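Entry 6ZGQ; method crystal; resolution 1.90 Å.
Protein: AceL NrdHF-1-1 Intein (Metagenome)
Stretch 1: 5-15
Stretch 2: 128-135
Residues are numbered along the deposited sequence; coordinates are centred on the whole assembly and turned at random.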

# COMPACT_ATOMS: atom_id res chain seq x y z
N ASP A 5 -11.97 -4.70 4.76
CA ASP A 5 -12.70 -4.41 3.50
C ASP A 5 -11.75 -3.77 2.49
O ASP A 5 -11.55 -4.35 1.41
CB ASP A 5 -13.93 -3.51 3.77
CG ASP A 5 -14.78 -3.29 2.53
OD1 ASP A 5 -14.60 -4.01 1.52
OD2 ASP A 5 -15.64 -2.38 2.56
N GLU A 6 -11.16 -2.62 2.86
CA GLU A 6 -10.19 -1.84 2.06
C GLU A 6 -8.82 -1.81 2.78
O GLU A 6 -8.10 -0.80 2.72
CB GLU A 6 -10.74 -0.42 1.85
CG GLU A 6 -10.21 0.31 0.63
CD GLU A 6 -11.12 1.42 0.15
OE1 GLU A 6 -11.19 2.46 0.84
OE2 GLU A 6 -11.77 1.27 -0.91
N ALA A 7 -8.47 -2.93 3.41
CA ALA A 7 -7.46 -3.02 4.48
C ALA A 7 -6.21 -3.80 4.04
O ALA A 7 -6.23 -4.45 2.99
CB ALA A 7 -8.11 -3.68 5.69
N LEU A 8 -5.14 -3.70 4.85
CA LEU A 8 -3.85 -4.38 4.63
C LEU A 8 -3.66 -5.45 5.71
O LEU A 8 -4.04 -5.20 6.86
CB LEU A 8 -2.70 -3.37 4.73
CG LEU A 8 -2.79 -2.20 3.76
CD1 LEU A 8 -1.88 -1.06 4.19
CD2 LEU A 8 -2.43 -2.65 2.35
N LEU A 9 -3.06 -6.60 5.34
CA LEU A 9 -2.83 -7.73 6.26
C LEU A 9 -2.09 -7.24 7.49
O LEU A 9 -1.17 -6.42 7.36
CB LEU A 9 -2.01 -8.83 5.57
CG LEU A 9 -1.80 -10.10 6.40
CD1 LEU A 9 -3.13 -10.76 6.70
CD2 LEU A 9 -0.87 -11.07 5.68
N VAL A 10 -2.48 -7.74 8.67
CA VAL A 10 -1.79 -7.41 9.94
C VAL A 10 -0.29 -7.65 9.76
O VAL A 10 0.11 -8.57 9.02
CB VAL A 10 -2.36 -8.21 11.15
CG1 VAL A 10 -2.17 -9.72 10.97
CG2 VAL A 10 -1.74 -7.75 12.46
N GLY A 11 0.53 -6.78 10.37
CA GLY A 11 1.98 -6.92 10.36
C GLY A 11 2.64 -6.26 9.17
O GLY A 11 3.86 -6.21 9.11
N THR A 12 1.84 -5.80 8.19
CA THR A 12 2.33 -4.86 7.17
C THR A 12 2.94 -3.67 7.90
O THR A 12 2.27 -3.09 8.76
CB THR A 12 1.18 -4.40 6.25
OG1 THR A 12 0.72 -5.52 5.50
CG2 THR A 12 1.62 -3.30 5.28
N LYS A 13 4.20 -3.32 7.59
CA LYS A 13 4.86 -2.15 8.20
C LYS A 13 4.51 -0.89 7.40
O LYS A 13 4.46 -0.95 6.18
CB LYS A 13 6.38 -2.36 8.28
CG LYS A 13 6.78 -3.30 9.40
CD LYS A 13 8.27 -3.54 9.42
CE LYS A 13 8.60 -4.65 10.39
NZ LYS A 13 8.23 -4.31 11.79
N VAL A 14 4.23 0.20 8.12
CA VAL A 14 3.95 1.53 7.55
C VAL A 14 5.16 2.41 7.86
O VAL A 14 5.59 2.47 9.02
CB VAL A 14 2.66 2.14 8.15
CG1 VAL A 14 2.51 3.61 7.77
CG2 VAL A 14 1.43 1.35 7.73
N THR A 15 5.74 3.04 6.83
CA THR A 15 6.89 3.93 7.00
C THR A 15 6.41 5.22 7.67
O THR A 15 5.44 5.81 7.21
CB THR A 15 7.60 4.17 5.66
OG1 THR A 15 8.04 2.89 5.22
CG2 THR A 15 8.80 5.11 5.78
N PRO A 128 -9.75 -16.83 9.73
CA PRO A 128 -9.80 -15.36 9.73
C PRO A 128 -8.56 -14.74 10.40
O PRO A 128 -8.00 -15.35 11.31
CB PRO A 128 -11.08 -15.02 10.52
CG PRO A 128 -11.54 -16.31 11.13
CD PRO A 128 -10.96 -17.42 10.32
N THR A 129 -8.14 -13.57 9.92
CA THR A 129 -7.06 -12.78 10.55
C THR A 129 -7.36 -11.29 10.40
O THR A 129 -8.22 -10.92 9.58
CB THR A 129 -5.67 -13.13 9.97
OG1 THR A 129 -4.67 -12.58 10.82
CG2 THR A 129 -5.47 -12.60 8.54
N GLU A 130 -6.69 -10.45 11.20
CA GLU A 130 -6.96 -9.01 11.24
C GLU A 130 -6.30 -8.34 10.03
O GLU A 130 -5.19 -8.74 9.66
CB GLU A 130 -6.53 -8.33 12.56
CG GLU A 130 -5.54 -9.09 13.42
CD GLU A 130 -5.31 -8.41 14.75
OE1 GLU A 130 -4.77 -7.28 14.76
OE2 GLU A 130 -5.67 -9.00 15.79
N PHE A 131 -7.03 -7.41 9.41
CA PHE A 131 -6.52 -6.45 8.42
C PHE A 131 -6.73 -5.03 9.00
O PHE A 131 -7.72 -4.79 9.70
CB PHE A 131 -7.25 -6.54 7.06
CG PHE A 131 -7.10 -7.85 6.34
CD1 PHE A 131 -7.71 -9.00 6.81
CD2 PHE A 131 -6.39 -7.93 5.14
CE1 PHE A 131 -7.59 -10.20 6.13
CE2 PHE A 131 -6.27 -9.13 4.46
CZ PHE A 131 -6.87 -10.27 4.96
N HIS A 132 -5.80 -4.13 8.70
CA HIS A 132 -5.80 -2.76 9.20
C HIS A 132 -5.73 -1.78 8.01
O HIS A 132 -5.22 -2.16 6.94
CB HIS A 132 -4.64 -2.56 10.18
CG HIS A 132 -4.71 -3.43 11.39
ND1 HIS A 132 -5.23 -2.99 12.59
CD2 HIS A 132 -4.33 -4.71 11.60
CE1 HIS A 132 -5.18 -3.96 13.48
NE2 HIS A 132 -4.64 -5.02 12.90
N ALA A 133 -6.27 -0.57 8.20
CA ALA A 133 -6.30 0.50 7.19
C ALA A 133 -6.09 1.86 7.84
O ALA A 133 -6.44 2.03 9.00
CB ALA A 133 -7.63 0.49 6.44
N LEU A 134 -5.50 2.81 7.09
CA LEU A 134 -5.33 4.22 7.49
C LEU A 134 -5.97 5.14 6.44
O LEU A 134 -5.99 4.78 5.26
CB LEU A 134 -3.84 4.57 7.57
CG LEU A 134 -2.94 3.61 8.34
CD1 LEU A 134 -1.49 4.07 8.25
CD2 LEU A 134 -3.39 3.50 9.79
N SER A 135 -6.48 6.29 6.89
CA SER A 135 -6.83 7.42 6.02
C SER A 135 -5.78 8.51 6.22
O SER A 135 -5.47 8.85 7.37
CB SER A 135 -8.23 7.93 6.34
OG SER A 135 -9.17 6.86 6.25

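The two stretches meet as antiparallel strands, and their strongest links are backbone hydrogen bonds centred on L8 and H132. L8 N donates to H132 O at 2.6 Å, almost linearly (175°), and H132 N returns a bond to L8 O at 2.8 Å and 165°. Such a reciprocal pair is the signature of an antiparallel hydrogen-bonded bridge. One pair further along, L9 faces F131 without hydrogen bonds between them, their CA atoms 4.5 Å apart. L8 O has a second neighbour here, F131 CA at 3.2 Å, in a CA-H...O contact. A third backbone bond, V10 N to E130 O at 3.1 Å, is more bent, at 144°, and lies where the first chain leaves the strand.

That departure is a type II turn from L9 to T12. Its backbone bond runs from T12 N to L9 O (3.2 Å), and T12 OG1 also donates to L9 O at 2.8 Å, so the threonine hydroxyl reinforces the turn. G11 adopts a positive phi of 88°, a conformation that favours glycine.

V10 loses more area to the partner strand than any other residue of its stretch. Its chi1 is p, and V10 CG2 lies 3.8 Å from E130 OE1 and 4.0 Å from H132 NE2. Those two polar atoms are joined to each other, H132 NE2 donating to E130 OE1 at 2.9 Å. This bond gives NE2 and OE1 a partner each, beside a valine whose side chain offers only apolar surface.

F131 has the largest covered area in its own stretch. L9 CD1 sits over one face of its ring, 4.2 Å from F131 CZ. Although the CA-to-CB bond of L9 points away from the partner strand, the end of the side chain comes nearer, and L9 CD1 also reaches T129 CG2 at 3.5 Å. A branched, flexible leucine suits this position because it can fold back over an aromatic surface while touching a threonine methyl.

At A7 the fit is tighter. The CA-to-CB bond points toward the partner, and A7 CB approaches F131 CB to 3.3 Å, with A133 CB at 4.3 Å. The CA atoms of A7 and A133 are 4.6 Å apart, and the small alanine methyls fit this narrow gap. Farther out, beyond the turn, V14 CG2 meets L134 CD1 at 4.0 Å, a contact between two buried aliphatic side chains. Altogether the pairing buries 508 Å², counting both sides, with the backbone bonds fixing the register and apolar groups filling the space around them.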